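Local coordinates for competence damage-inducible protein A (Klebsiella pneumoniae subsp. pneumoniae MGH 78578, PDB 5V01), which is of unknown function but belongs to the CinA family, some of whose members deamidate nicotinamide mononucleotide, an activity not established for this protein, at residues A[8-14]-A[159-164]; A[110-114]-A[126-130]. Where two conformers were deposited one is given. Residue numbers count along the deposited sequence, not the author numbering.

Contact 1 of 2, residues A[8-14]-A[159-164]; sequences IDSDANN and RYALAA
Arg159 reaches out from helix 150-169 and lays one face of its guanidinium against the backbone of the 8-14 loop at Ser10 O and Asp11 N. In the conformer given, chi1 is -148°, chi2 t and chi3 p, bringing Arg159 NH2 to 2.7 Å from Asp11 OD1 in a hydrogen-bonded salt bridge. Asp11 starts with CB away from the helix; its m rotamer brings the carboxylate back to the NH2 end of Arg159. Asp9 OD1, 4.4 Å from Arg159 NH2, is too far for a salt bridge, but water 2 donates to Asp9 OD1 (2.7 Å) and accepts a weak bond from Arg159 NH2 (3.1 Å). Within the loop, Ser10 to Asn13 form a type I beta turn (Asn13 N to Ser10 O, 3.1 Å), and Ser10 OG, accepting from Ala12 N at 3.1 Å, adds an ST turn. This turn leads into helix 15-29, whose N-cap is Asn14, its OD1 accepting from Glu17 N. Between the turn and Arg159, water 1 donates to Ile8 O (2.5 Å) and accepts from Ser10 N, Asn13 ND2 and Arg159 NE, each 3.2 Å away. Asn13 ND2 bonds Glu7 O as well. Water 3 bridges Asn13 O (2.8 Å) and Arg159 NH1 (3.3 Å). The other end is apolar, the nearest CA pairs being Ile8-Ala163 (5.3 Å) and Asp9-Tyr160 (5.5 Å). Ile8 (m, m) points CB at the helix, its CG2 3.7 Å from Tyr160 CE1 and Ala163 CB and 3.9 Å from Ala164 CB, while Asp9 CB sits 3.7 Å from Tyr160 CD1. Phe131 of the sheet meets Tyr160 edge-to-face.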
# COMPACT_ATOMS: atom_id res chain seq x y z
N ILE A 8 -6.46 -20.21 11.88
CA ILE A 8 -6.12 -19.25 10.82
C ILE A 8 -6.77 -17.89 11.10
O ILE A 8 -6.13 -16.87 10.92
CB ILE A 8 -6.51 -19.78 9.42
CG1 ILE A 8 -6.00 -21.23 9.22
CG2 ILE A 8 -5.97 -18.87 8.31
CD1 ILE A 8 -4.49 -21.41 9.24
N ASP A 9 -8.02 -17.89 11.57
CA ASP A 9 -8.71 -16.65 11.99
C ASP A 9 -8.76 -16.60 13.51
O ASP A 9 -9.74 -17.04 14.13
CB ASP A 9 -10.14 -16.58 11.44
CG ASP A 9 -10.86 -15.28 11.83
OD1 ASP A 9 -10.19 -14.24 12.00
OD2 ASP A 9 -12.11 -15.31 11.98
N SER A 10 -7.70 -16.06 14.11
CA SER A 10 -7.50 -16.15 15.55
C SER A 10 -6.76 -14.95 16.06
O SER A 10 -5.70 -14.62 15.53
CB SER A 10 -6.69 -17.40 15.88
OG SER A 10 -6.52 -17.53 17.29
N ASP A 11 -7.27 -14.36 17.13
CA ASP A 11 -6.58 -13.29 17.85
C ASP A 11 -5.31 -13.78 18.56
O ASP A 11 -4.51 -12.97 19.01
CB ASP A 11 -7.53 -12.61 18.86
CG ASP A 11 -8.68 -11.85 18.18
OD1 ASP A 11 -8.78 -11.86 16.93
OD2 ASP A 11 -9.49 -11.23 18.90
N ALA A 12 -5.15 -15.10 18.66
CA ALA A 12 -3.90 -15.72 19.14
C ALA A 12 -2.75 -15.69 18.12
O ALA A 12 -1.62 -16.03 18.46
CB ALA A 12 -4.17 -17.15 19.57
N ASN A 13 -3.03 -15.30 16.88
CA ASN A 13 -1.97 -15.01 15.89
C ASN A 13 -1.50 -13.58 16.03
O ASN A 13 -2.25 -12.71 16.51
CB ASN A 13 -2.44 -15.23 14.45
CG ASN A 13 -2.74 -16.69 14.14
OD1 ASN A 13 -2.05 -17.59 14.61
ND2 ASN A 13 -3.77 -16.91 13.33
N ASN A 14 -0.25 -13.36 15.64
CA ASN A 14 0.36 -12.04 15.69
C ASN A 14 0.92 -11.71 14.30
O ASN A 14 1.65 -12.49 13.70
CB ASN A 14 1.48 -12.01 16.73
CG ASN A 14 2.22 -10.70 16.72
OD1 ASN A 14 3.24 -10.55 16.02
ND2 ASN A 14 1.70 -9.71 17.47
N ARG A 159 -4.32 -9.98 9.23
CA ARG A 159 -3.83 -11.16 9.93
C ARG A 159 -4.32 -12.45 9.24
O ARG A 159 -3.55 -13.39 9.05
CB ARG A 159 -4.27 -11.12 11.39
CG ARG A 159 -3.33 -11.76 12.41
CD ARG A 159 -3.92 -11.55 13.79
NE ARG A 159 -5.31 -12.01 13.83
CZ ARG A 159 -6.24 -11.56 14.68
NH1 ARG A 159 -5.94 -10.64 15.58
NH2 ARG A 159 -7.47 -12.05 14.61
N TYR A 160 -5.59 -12.46 8.85
CA TYR A 160 -6.16 -13.65 8.19
C TYR A 160 -5.46 -13.91 6.86
O TYR A 160 -5.13 -15.04 6.52
CB TYR A 160 -7.66 -13.48 7.97
CG TYR A 160 -8.31 -14.70 7.40
CD1 TYR A 160 -8.57 -15.78 8.22
CD2 TYR A 160 -8.58 -14.83 6.04
CE1 TYR A 160 -9.12 -16.93 7.72
CE2 TYR A 160 -9.13 -15.99 5.55
CZ TYR A 160 -9.39 -17.04 6.40
OH TYR A 160 -9.94 -18.21 5.94
N ALA A 161 -5.26 -12.85 6.07
CA ALA A 161 -4.59 -13.00 4.79
C ALA A 161 -3.23 -13.66 4.94
O ALA A 161 -2.85 -14.53 4.16
CB ALA A 161 -4.46 -11.67 4.07
N LEU A 162 -2.49 -13.20 5.96
CA LEU A 162 -1.16 -13.70 6.21
C LEU A 162 -1.16 -15.12 6.79
O LEU A 162 -0.31 -15.93 6.43
CB LEU A 162 -0.38 -12.76 7.13
CG LEU A 162 -0.05 -11.39 6.52
CD1 LEU A 162 0.33 -10.40 7.63
CD2 LEU A 162 1.06 -11.50 5.48
N ALA A 163 -2.06 -15.38 7.74
CA ALA A 163 -2.14 -16.71 8.36
C ALA A 163 -2.51 -17.75 7.30
O ALA A 163 -1.92 -18.84 7.25
CB ALA A 163 -3.14 -16.72 9.49
N ALA A 164 -3.46 -17.40 6.44
CA ALA A 164 -3.85 -18.34 5.36
C ALA A 164 -2.70 -18.54 4.36
O ALA A 164 -2.43 -19.65 3.89
CB ALA A 164 -5.09 -17.85 4.66
O HOH W 1 -5.68 -14.67 12.02
O HOH W 2 -7.91 -12.78 11.68
O HOH W 3 -3.22 -10.22 17.40

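Contact 2 of 2, residues A[110-114]-A[126-130]; sequences AVSGY and AGTVW
Tyr114, Trp130 and Val129 lose the most surface where strand 110-113 pairs antiparallel with strand 128-130, the axes 4.5 Å apart at closest and at 155°. Trp130 sits opposite Ser112 in a hydrogen-bonded pair: Ser112 N to Trp130 O is 3.0 Å and Trp130 N to Ser112 O is 2.8 Å. Its CB leaves the sheet on the Ser112 face, and the indole (chi1 -84°, chi2 98°) then swings away from the partner strand. Val129 faces Gly113 in the following non-hydrogen-bonded pair, CA to CA just 3.9 Å. So tight a spacing suits the glycine, because a CB on Gly113 would collide with Thr128 O and Val129 CG2. Val129 and Val111, both t, meet through their CG1 atoms at 3.5 Å. At Tyr114 the ladder shifts: its N donates to Thr128 O (2.9 Å), but its O accepts from Gly127 N (2.7 Å). With Gly127 at phi/psi 100/-10, this is the pattern of a G1 beta bulge, Gly127 and Thr128 lying opposite Tyr114. The tyrosine ring (chi1 m) leans over the start of the second strand near Thr128. These are inner strands of a mixed sheet: 107-113 bonds strand 33-37 through Val111 and Ala36, 128-135 bonds 138-145 through Val129 and Met144, and helix 89-103 packs over Ser112 and Trp130 with Val92.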
# COMPACT_ATOMS: atom_id res chain seq x y z
N ALA A 110 -5.18 -10.60 -3.08
CA ALA A 110 -6.12 -9.47 -3.16
C ALA A 110 -7.12 -9.56 -2.04
O ALA A 110 -7.56 -10.64 -1.70
CB ALA A 110 -6.83 -9.44 -4.51
N VAL A 111 -7.49 -8.41 -1.50
CA VAL A 111 -8.43 -8.29 -0.38
C VAL A 111 -9.39 -7.16 -0.73
O VAL A 111 -8.96 -6.07 -1.04
CB VAL A 111 -7.71 -7.99 0.94
CG1 VAL A 111 -8.70 -7.99 2.09
CG2 VAL A 111 -6.60 -8.99 1.21
N SER A 112 -10.68 -7.42 -0.64
CA SER A 112 -11.71 -6.41 -0.88
C SER A 112 -12.89 -6.66 0.03
O SER A 112 -13.44 -7.76 0.01
CB SER A 112 -12.13 -6.43 -2.34
OG SER A 112 -13.02 -5.36 -2.62
N GLY A 113 -13.29 -5.65 0.79
CA GLY A 113 -14.36 -5.81 1.75
C GLY A 113 -14.99 -4.50 2.17
O GLY A 113 -14.67 -3.43 1.64
N TYR A 114 -15.94 -4.63 3.09
CA TYR A 114 -16.57 -3.50 3.77
C TYR A 114 -16.06 -3.54 5.21
O TYR A 114 -16.49 -4.37 6.00
CB TYR A 114 -18.10 -3.59 3.75
CG TYR A 114 -18.68 -3.56 2.36
CD1 TYR A 114 -18.63 -2.39 1.58
CD2 TYR A 114 -19.26 -4.71 1.81
CE1 TYR A 114 -19.14 -2.38 0.30
CE2 TYR A 114 -19.78 -4.70 0.53
CZ TYR A 114 -19.71 -3.54 -0.22
OH TYR A 114 -20.22 -3.52 -1.49
N ALA A 126 -21.53 -5.01 6.94
CA ALA A 126 -20.23 -4.48 7.36
C ALA A 126 -19.44 -5.61 8.01
O ALA A 126 -19.99 -6.42 8.75
CB ALA A 126 -20.41 -3.33 8.35
N GLY A 127 -18.16 -5.68 7.68
CA GLY A 127 -17.30 -6.74 8.17
C GLY A 127 -17.05 -7.85 7.17
O GLY A 127 -16.19 -8.70 7.39
N THR A 128 -17.80 -7.86 6.06
CA THR A 128 -17.63 -8.86 5.02
C THR A 128 -16.39 -8.54 4.18
O THR A 128 -16.28 -7.45 3.64
CB THR A 128 -18.82 -8.90 4.08
OG1 THR A 128 -20.04 -9.10 4.82
CG2 THR A 128 -18.66 -10.02 3.04
N VAL A 129 -15.49 -9.51 4.07
CA VAL A 129 -14.23 -9.33 3.35
C VAL A 129 -13.97 -10.55 2.47
O VAL A 129 -14.04 -11.69 2.97
CB VAL A 129 -13.04 -9.10 4.29
CG1 VAL A 129 -11.77 -8.83 3.48
CG2 VAL A 129 -13.31 -7.96 5.27
N TRP A 130 -13.71 -10.32 1.19
CA TRP A 130 -13.27 -11.33 0.25
C TRP A 130 -11.75 -11.33 0.08
O TRP A 130 -11.12 -10.27 0.04
CB TRP A 130 -13.93 -11.15 -1.13
CG TRP A 130 -15.30 -11.75 -1.25
CD1 TRP A 130 -16.51 -11.12 -1.13
CD2 TRP A 130 -15.59 -13.12 -1.55
NE1 TRP A 130 -17.53 -12.00 -1.31
CE2 TRP A 130 -17.01 -13.24 -1.59
CE3 TRP A 130 -14.80 -14.24 -1.81
CZ2 TRP A 130 -17.65 -14.46 -1.87
CZ3 TRP A 130 -15.45 -15.45 -2.07
CH2 TRP A 130 -16.85 -15.54 -2.11

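How the contacts relate
Contact 2 falls within the 144 residues that separate the two sides of contact 1, so along the chain the order is 8-14, 110-114, 126-130, 159-164. Their centres are 15 Å apart, and the nearest atoms come to about 4 Å without touching. Strand 128-135 connects them: its start belongs to contact 2, and farther on Phe131 and Trp133 pack against the part of helix 150-169 used in contact 1. The two contacts thus fix different layers of the fold. Contact 2 is a buried pairing of two neighbouring strands of the sheet, whereas contact 1 fastens the N-terminal loop to a helix lying on that sheet, nearer the protein's surface.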